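Long-range contact in MIP07328p (Drosophila melanogaster, PDB 6FKK), which probably acts as an axon guidance cue of the semaphorin family, binding semaphorin receptors and working as a chemorepellent in cell-cell signalling: residues Ala272-Tyr286 and Arg385-Ser397. Residues are numbered along the deposited sequence; the frame is centred on the assembly and turned at random.
Sequences AISPIVESGSKSLIY and RLTAIAVHPQVKS
V391 lays its CG2 methyl over one face of the Y286 ring, 3.9 Å from the ring centroid and 29° off the normal, a CH-pi contact between neighbouring sheets of the sema-domain beta-propeller. Strand 386-396 is an edge strand of its four-stranded antiparallel sheet and meets the hairpin formed by strands 265-279 and 282-290, which turns through a type II' turn from S279 to K282. The axes of 277-279 and 386-396 are 6.4 Å apart at an 18° angle, nearly parallel, and side chains, packed on each other and on backbone, make most of the join, with no backbone pairing between the segments.

Apolar contacts dominate. V277 straddles two partners: its CG2 faces V391 CB, while CG1, anti to the backbone N (chi1 169°), reaches P393 CB at 3.5 Å. I389 divides its branches likewise, CG1 lying 4.0 Å from Y286 CB. Its CG2 rests against the backbone of I273, with I389 CG2 3.4 Å from I273 C.

Polar groups fix the hairpin side. S274 OG lies in plane at the edge of the Y286 ring and accepts the Y286 backbone N-H. D404 on strand 402-410 receives both Y286 OH and S279 OG through OD2, and its other carboxylate oxygen, OD1, hydrogen-bonds with the backbone N of Q394.

At the turn, Q394 bends at chi2, folding its amide back alongside S279 and G280. Shortened to an alanine, the residue would probably leave the backbone of S279 and G280 without the cover of CG and the amide, opening a gap beside the turn. The amide's approach is by van der Waals contact, Q394 NE2 lying 3.5 Å from S279 CB.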
ATOM      1  N   ALA A 272      -1.648  -1.599   4.799  1.00 43.95           N
ATOM      2  CA  ALA A 272      -1.614  -1.464   3.349  1.00 35.71           C
ATOM      3  C   ALA A 272      -1.442   0.002   2.982  1.00 40.96           C
ATOM      4  O   ALA A 272      -1.808   0.895   3.750  1.00 51.98           O
ATOM      5  CB  ALA A 272      -2.886  -2.018   2.700  1.00 39.03           C
ATOM      6  N   ILE A 273      -0.881   0.235   1.794  1.00 41.74           N
ATOM      7  CA  ILE A 273      -0.759   1.572   1.233  1.00 49.57           C
ATOM      8  C   ILE A 273      -1.204   1.535  -0.222  1.00 49.27           C
ATOM      9  O   ILE A 273      -1.256   0.481  -0.859  1.00 54.50           O
ATOM     10  CB  ILE A 273       0.674   2.138   1.331  1.00 40.46           C
ATOM     11  CG1 ILE A 273       1.632   1.324   0.458  1.00 43.33           C
ATOM     12  CG2 ILE A 273       1.144   2.173   2.777  1.00 33.70           C
ATOM     13  CD1 ILE A 273       2.997   1.958   0.298  1.00 31.89           C
ATOM     14  N   SER A 274      -1.529   2.703  -0.735  1.00 40.26           N
ATOM     15  CA  SER A 274      -1.874   2.911  -2.127  1.00 48.52           C
ATOM     16  C   SER A 274      -0.705   3.544  -2.862  1.00 49.71           C
ATOM     17  O   SER A 274       0.227   4.059  -2.238  1.00 71.63           O
ATOM     18  CB  SER A 274      -3.106   3.816  -2.234  1.00 47.84           C
ATOM     19  OG  SER A 274      -2.796   5.135  -1.818  1.00 41.03           O
ATOM     20  N   PRO A 275      -0.705   3.517  -4.195  1.00 47.23           N
ATOM     21  CA  PRO A 275       0.300   4.282  -4.941  1.00 45.38           C
ATOM     22  C   PRO A 275       0.159   5.768  -4.655  1.00 52.74           C
ATOM     23  O   PRO A 275      -0.827   6.229  -4.075  1.00 56.66           O
ATOM     24  CB  PRO A 275      -0.012   3.960  -6.406  1.00 38.19           C
ATOM     25  CG  PRO A 275      -0.758   2.673  -6.363  1.00 34.66           C
ATOM     26  CD  PRO A 275      -1.543   2.695  -5.087  1.00 65.19           C
ATOM     27  N   ILE A 276       1.172   6.533  -5.067  1.00 51.11           N
ATOM     28  CA  ILE A 276       1.106   7.977  -4.884  1.00 43.62           C
ATOM     29  C   ILE A 276      -0.054   8.532  -5.696  1.00 46.82           C
ATOM     30  O   ILE A 276      -0.150   8.313  -6.910  1.00 45.22           O
ATOM     31  CB  ILE A 276       2.433   8.641  -5.277  1.00 42.28           C
ATOM     32  CG1 ILE A 276       3.528   8.266  -4.281  1.00 34.69           C
ATOM     33  CG2 ILE A 276       2.270  10.154  -5.324  1.00 33.30           C
ATOM     34  CD1 ILE A 276       4.818   9.028  -4.488  1.00 53.02           C
ATOM     35  N   VAL A 277      -0.951   9.241  -5.020  1.00 57.19           N
ATOM     36  CA  VAL A 277      -2.137   9.826  -5.633  1.00 45.71           C
ATOM     37  C   VAL A 277      -1.890  11.310  -5.860  1.00 51.42           C
ATOM     38  O   VAL A 277      -1.340  12.000  -4.992  1.00 66.65           O
ATOM     39  CB  VAL A 277      -3.378   9.594  -4.750  1.00 39.71           C
ATOM     40  CG1 VAL A 277      -4.552  10.416  -5.243  1.00 34.18           C
ATOM     41  CG2 VAL A 277      -3.736   8.118  -4.726  1.00 57.08           C
ATOM     42  N   GLU A 278      -2.284  11.803  -7.031  1.00 54.42           N
ATOM     43  CA  GLU A 278      -2.133  13.213  -7.379  1.00 55.85           C
ATOM     44  C   GLU A 278      -3.486  13.895  -7.198  1.00 62.77           C
ATOM     45  O   GLU A 278      -4.362  13.800  -8.061  1.00 83.64           O
ATOM     46  CB  GLU A 278      -1.609  13.366  -8.803  1.00 54.32           C
ATOM     47  CG  GLU A 278      -0.217  12.789  -9.018  1.00 61.73           C
ATOM     48  CD  GLU A 278       0.860  13.536  -8.249  1.00 92.01           C
ATOM     49  OE1 GLU A 278       0.639  14.711  -7.884  1.00109.00           O
ATOM     50  OE2 GLU A 278       1.934  12.944  -8.009  1.00 88.13           O
ATOM     51  N   SER A 279      -3.655  14.577  -6.070  1.00 65.30           N
ATOM     52  CA  SER A 279      -4.878  15.316  -5.760  1.00 65.32           C
ATOM     53  C   SER A 279      -4.530  16.800  -5.832  1.00 68.65           C
ATOM     54  O   SER A 279      -4.060  17.391  -4.858  1.00 82.67           O
ATOM     55  CB  SER A 279      -5.438  14.928  -4.386  1.00 50.84           C
ATOM     56  OG  SER A 279      -5.693  13.536  -4.297  1.00 60.90           O
ATOM     57  N   GLY A 280      -4.762  17.396  -6.997  1.00 56.59           N
ATOM     58  CA  GLY A 280      -4.396  18.788  -7.185  1.00 55.94           C
ATOM     59  C   GLY A 280      -2.891  18.962  -7.156  1.00 72.44           C
ATOM     60  O   GLY A 280      -2.136  18.192  -7.762  1.00 87.58           O
ATOM     61  N   SER A 281      -2.442  19.984  -6.434  1.00 67.58           N
ATOM     62  CA  SER A 281      -1.018  20.264  -6.309  1.00 83.73           C
ATOM     63  C   SER A 281      -0.334  19.394  -5.265  1.00 75.51           C
ATOM     64  O   SER A 281       0.865  19.569  -5.027  1.00 82.59           O
ATOM     65  CB  SER A 281      -0.803  21.740  -5.965  1.00103.80           C
ATOM     66  OG  SER A 281      -1.373  22.051  -4.705  1.00112.03           O
ATOM     67  N   LYS A 282      -1.056  18.464  -4.648  1.00 56.78           N
ATOM     68  CA  LYS A 282      -0.541  17.678  -3.538  1.00 64.25           C
ATOM     69  C   LYS A 282      -0.424  16.212  -3.933  1.00 51.54           C
ATOM     70  O   LYS A 282      -1.325  15.655  -4.568  1.00 52.33           O
ATOM     71  CB  LYS A 282      -1.444  17.820  -2.311  1.00 51.31           C
ATOM     72  CG  LYS A 282      -1.717  19.264  -1.928  1.00 85.33           C
ATOM     73  CD  LYS A 282      -2.541  19.361  -0.659  1.00 95.79           C
ATOM     74  CE  LYS A 282      -2.817  20.812  -0.304  1.00 98.00           C
ATOM     75  NZ  LYS A 282      -1.556  21.598  -0.216  1.00 91.34           N
ATOM     76  N   SER A 283       0.697  15.600  -3.560  1.00 39.26           N
ATOM     77  CA  SER A 283       0.938  14.179  -3.777  1.00 33.83           C
ATOM     78  C   SER A 283       0.643  13.440  -2.477  1.00 54.62           C
ATOM     79  O   SER A 283       1.259  13.726  -1.444  1.00 66.24           O
ATOM     80  CB  SER A 283       2.377  13.931  -4.227  1.00 62.54           C
ATOM     81  OG  SER A 283       2.721  14.755  -5.327  1.00 74.01           O
ATOM     82  N   LEU A 284      -0.292  12.495  -2.530  1.00 37.82           N
ATOM     83  CA  LEU A 284      -0.807  11.835  -1.341  1.00 37.19           C
ATOM     84  C   LEU A 284      -0.536  10.338  -1.385  1.00 41.73           C
ATOM     85  O   LEU A 284      -0.449   9.732  -2.458  1.00 45.58           O
ATOM     86  CB  LEU A 284      -2.313  12.069  -1.190  1.00 31.51           C
ATOM     87  CG  LEU A 284      -2.772  13.205  -0.274  1.00 47.14           C
ATOM     88  CD1 LEU A 284      -2.024  14.500  -0.566  1.00 36.47           C
ATOM     89  CD2 LEU A 284      -4.276  13.405  -0.409  1.00 50.55           C
ATOM     90  N   ILE A 285      -0.407   9.750  -0.198  1.00 32.35           N
ATOM     91  CA  ILE A 285      -0.325   8.306  -0.020  1.00 35.24           C
ATOM     92  C   ILE A 285      -1.357   7.917   1.028  1.00 47.84           C
ATOM     93  O   ILE A 285      -1.273   8.361   2.180  1.00 47.11           O
ATOM     94  CB  ILE A 285       1.080   7.844   0.408  1.00 37.64           C
ATOM     95  CG1 ILE A 285       2.084   8.037  -0.731  1.00 44.78           C
ATOM     96  CG2 ILE A 285       1.051   6.390   0.846  1.00 28.88           C
ATOM     97  CD1 ILE A 285       3.468   7.508  -0.415  1.00 33.41           C
ATOM     98  N   TYR A 286      -2.335   7.110   0.629  1.00 34.61           N
ATOM     99  CA  TYR A 286      -3.358   6.627   1.544  1.00 40.64           C
ATOM    100  C   TYR A 286      -2.938   5.287   2.130  1.00 37.03           C
ATOM    101  O   TYR A 286      -2.455   4.406   1.412  1.00 56.27           O
ATOM    102  CB  TYR A 286      -4.702   6.490   0.828  1.00 39.96           C
ATOM    103  CG  TYR A 286      -5.283   7.797   0.337  1.00 32.20           C
ATOM    104  CD1 TYR A 286      -4.864   8.361  -0.861  1.00 41.25           C
ATOM    105  CD2 TYR A 286      -6.260   8.463   1.065  1.00 38.87           C
ATOM    106  CE1 TYR A 286      -5.397   9.552  -1.316  1.00 51.01           C
ATOM    107  CE2 TYR A 286      -6.796   9.654   0.618  1.00 31.48           C
ATOM    108  CZ  TYR A 286      -6.363  10.193  -0.571  1.00 42.14           C
ATOM    109  OH  TYR A 286      -6.896  11.379  -1.020  1.00 56.37           O
ATOM    110  N   ARG A 385     -11.721  -5.840  10.460  1.00 49.97           N
ATOM    111  CA  ARG A 385     -10.646  -4.870  10.316  1.00 48.36           C
ATOM    112  C   ARG A 385     -10.435  -4.553   8.842  1.00 45.22           C
ATOM    113  O   ARG A 385     -10.671  -5.397   7.972  1.00 58.51           O
ATOM    114  CB  ARG A 385      -9.335  -5.395  10.918  1.00 60.70           C
ATOM    115  CG  ARG A 385      -9.403  -5.747  12.397  1.00 71.48           C
ATOM    116  CD  ARG A 385      -8.133  -6.463  12.846  1.00 74.27           C
ATOM    117  NE  ARG A 385      -8.104  -6.698  14.289  1.00 76.90           N
ATOM    118  CZ  ARG A 385      -7.495  -5.903  15.163  1.00 95.90           C
ATOM    119  NH1 ARG A 385      -6.861  -4.818  14.742  1.00103.72           N
ATOM    120  NH2 ARG A 385      -7.517  -6.192  16.457  1.00 95.59           N
ATOM    121  N   LEU A 386      -9.981  -3.334   8.565  1.00 48.11           N
ATOM    122  CA  LEU A 386      -9.643  -2.947   7.203  1.00 37.49           C
ATOM    123  C   LEU A 386      -8.316  -3.567   6.789  1.00 36.43           C
ATOM    124  O   LEU A 386      -7.397  -3.710   7.601  1.00 37.53           O
ATOM    125  CB  LEU A 386      -9.570  -1.427   7.076  1.00 42.11           C
ATOM    126  CG  LEU A 386     -10.851  -0.633   7.351  1.00 43.63           C
ATOM    127  CD1 LEU A 386     -10.602   0.852   7.138  1.00 34.27           C
ATOM    128  CD2 LEU A 386     -12.008  -1.110   6.485  1.00 46.60           C
ATOM    129  N   THR A 387      -8.219  -3.938   5.507  1.00 41.36           N
ATOM    130  CA  THR A 387      -7.057  -4.686   5.023  1.00 37.88           C
ATOM    131  C   THR A 387      -6.472  -4.134   3.727  1.00 36.50           C
ATOM    132  O   THR A 387      -5.264  -4.267   3.499  1.00 51.35           O
ATOM    133  CB  THR A 387      -7.420  -6.165   4.826  1.00 43.08           C
ATOM    134  OG1 THR A 387      -8.510  -6.277   3.902  1.00 51.21           O
ATOM    135  CG2 THR A 387      -7.809  -6.809   6.152  1.00 46.88           C
ATOM    136  N   ALA A 388      -7.287  -3.519   2.873  1.00 34.36           N
ATOM    137  CA  ALA A 388      -6.846  -3.070   1.558  1.00 41.57           C
ATOM    138  C   ALA A 388      -7.257  -1.619   1.339  1.00 33.38           C
ATOM    139  O   ALA A 388      -8.076  -1.061   2.072  1.00 34.54           O
ATOM    140  CB  ALA A 388      -7.415  -3.959   0.443  1.00 66.51           C
ATOM    141  N   ILE A 389      -6.682  -1.011   0.301  1.00 41.22           N
ATOM    142  CA  ILE A 389      -6.899   0.404   0.016  1.00 38.85           C
ATOM    143  C   ILE A 389      -6.733   0.628  -1.482  1.00 38.79           C
ATOM    144  O   ILE A 389      -5.895  -0.005  -2.130  1.00 48.83           O
ATOM    145  CB  ILE A 389      -5.930   1.283   0.837  1.00 41.72           C
ATOM    146  CG1 ILE A 389      -6.185   2.772   0.590  1.00 48.88           C
ATOM    147  CG2 ILE A 389      -4.488   0.915   0.530  1.00 60.74           C
ATOM    148  CD1 ILE A 389      -7.329   3.334   1.398  1.00 38.43           C
ATOM    149  N   ALA A 390      -7.553   1.522  -2.028  1.00 40.27           N
ATOM    150  CA  ALA A 390      -7.461   1.939  -3.420  1.00 45.75           C
ATOM    151  C   ALA A 390      -8.207   3.258  -3.558  1.00 38.33           C
ATOM    152  O   ALA A 390      -9.163   3.517  -2.822  1.00 48.06           O
ATOM    153  CB  ALA A 390      -8.035   0.886  -4.374  1.00 44.83           C
ATOM    154  N   VAL A 391      -7.759   4.091  -4.494  1.00 34.62           N
ATOM    155  CA  VAL A 391      -8.272   5.449  -4.642  1.00 34.81           C
ATOM    156  C   VAL A 391      -8.603   5.717  -6.103  1.00 37.80           C
ATOM    157  O   VAL A 391      -7.812   5.394  -6.997  1.00 55.02           O
ATOM    158  CB  VAL A 391      -7.263   6.498  -4.131  1.00 45.75           C
ATOM    159  CG1 VAL A 391      -7.812   7.902  -4.327  1.00 34.30           C
ATOM    160  CG2 VAL A 391      -6.929   6.256  -2.673  1.00 42.44           C
ATOM    161  N   HIS A 392      -9.779   6.310  -6.343  1.00 54.28           N
ATOM    162  CA  HIS A 392     -10.113   6.927  -7.621  1.00 53.38           C
ATOM    163  C   HIS A 392      -9.968   8.432  -7.446  1.00 58.54           C
ATOM    164  O   HIS A 392     -10.868   9.076  -6.886  1.00 61.62           O
ATOM    165  CB  HIS A 392     -11.536   6.566  -8.060  1.00 53.00           C
ATOM    166  CG  HIS A 392     -11.911   7.098  -9.412  1.00 58.70           C
ATOM    167  ND1 HIS A 392     -13.159   6.904  -9.967  1.00 47.56           N
ATOM    168  CD2 HIS A 392     -11.203   7.813 -10.320  1.00 54.45           C
ATOM    169  CE1 HIS A 392     -13.203   7.478 -11.156  1.00 52.39           C
ATOM    170  NE2 HIS A 392     -12.030   8.036 -11.394  1.00 61.54           N
ATOM    171  N   PRO A 393      -8.872   9.036  -7.891  1.00 47.58           N
ATOM    172  CA  PRO A 393      -8.594  10.424  -7.522  1.00 55.05           C
ATOM    173  C   PRO A 393      -9.316  11.438  -8.392  1.00 58.67           C
ATOM    174  O   PRO A 393      -9.543  11.230  -9.588  1.00 58.28           O
ATOM    175  CB  PRO A 393      -7.077  10.533  -7.711  1.00 56.91           C
ATOM    176  CG  PRO A 393      -6.783   9.564  -8.800  1.00 57.70           C
ATOM    177  CD  PRO A 393      -7.751   8.419  -8.621  1.00 42.43           C
ATOM    178  N   GLN A 394      -9.682  12.551  -7.754  1.00 58.16           N
ATOM    179  CA  GLN A 394     -10.156  13.756  -8.434  1.00 50.19           C
ATOM    180  C   GLN A 394     -11.392  13.481  -9.291  1.00 58.87           C
ATOM    181  O   GLN A 394     -11.444  13.819 -10.476  1.00 74.12           O
ATOM    182  CB  GLN A 394      -9.037  14.387  -9.263  1.00 62.44           C
ATOM    183  CG  GLN A 394      -7.861  14.884  -8.428  1.00 47.80           C
ATOM    184  CD  GLN A 394      -8.268  15.934  -7.406  1.00 53.32           C
ATOM    185  OE1 GLN A 394      -8.439  17.109  -7.738  1.00 58.80           O
ATOM    186  NE2 GLN A 394      -8.426  15.514  -6.156  1.00 51.56           N
ATOM    187  N   VAL A 395     -12.396  12.866  -8.676  1.00 51.41           N
ATOM    188  CA  VAL A 395     -13.691  12.696  -9.327  1.00 44.88           C
ATOM    189  C   VAL A 395     -14.436  14.023  -9.257  1.00 62.36           C
ATOM    190  O   VAL A 395     -14.654  14.568  -8.170  1.00 77.09           O
ATOM    191  CB  VAL A 395     -14.495  11.569  -8.668  1.00 44.33           C
ATOM    192  CG1 VAL A 395     -15.866  11.451  -9.313  1.00 46.39           C
ATOM    193  CG2 VAL A 395     -13.739  10.256  -8.773  1.00 45.88           C
ATOM    194  N   LYS A 396     -14.822  14.549 -10.416  1.00 57.92           N
ATOM    195  CA  LYS A 396     -15.495  15.841 -10.480  1.00 49.87           C
ATOM    196  C   LYS A 396     -16.973  15.670 -10.151  1.00 62.76           C
ATOM    197  O   LYS A 396     -17.684  14.921 -10.829  1.00 67.49           O
ATOM    198  CB  LYS A 396     -15.319  16.468 -11.862  1.00 52.08           C
ATOM    199  CG  LYS A 396     -15.764  17.923 -11.943  1.00 53.81           C
ATOM    200  CD  LYS A 396     -15.647  18.460 -13.360  1.00 62.31           C
ATOM    201  CE  LYS A 396     -16.100  19.908 -13.445  1.00 92.43           C
ATOM    202  NZ  LYS A 396     -15.227  20.812 -12.644  1.00106.68           N
ATOM    203  N   SER A 397     -17.435  16.363  -9.113  1.00 60.36           N
ATOM    204  CA  SER A 397     -18.828  16.295  -8.707  1.00 51.64           C
ATOM    205  C   SER A 397     -19.692  17.161  -9.624  1.00 56.97           C
ATOM    206  O   SER A 397     -19.193  17.978 -10.404  1.00 55.51           O
ATOM    207  CB  SER A 397     -18.976  16.724  -7.245  1.00 53.04           C
ATOM    208  OG  SER A 397     -18.506  18.045  -7.037  1.00 51.04           O
TER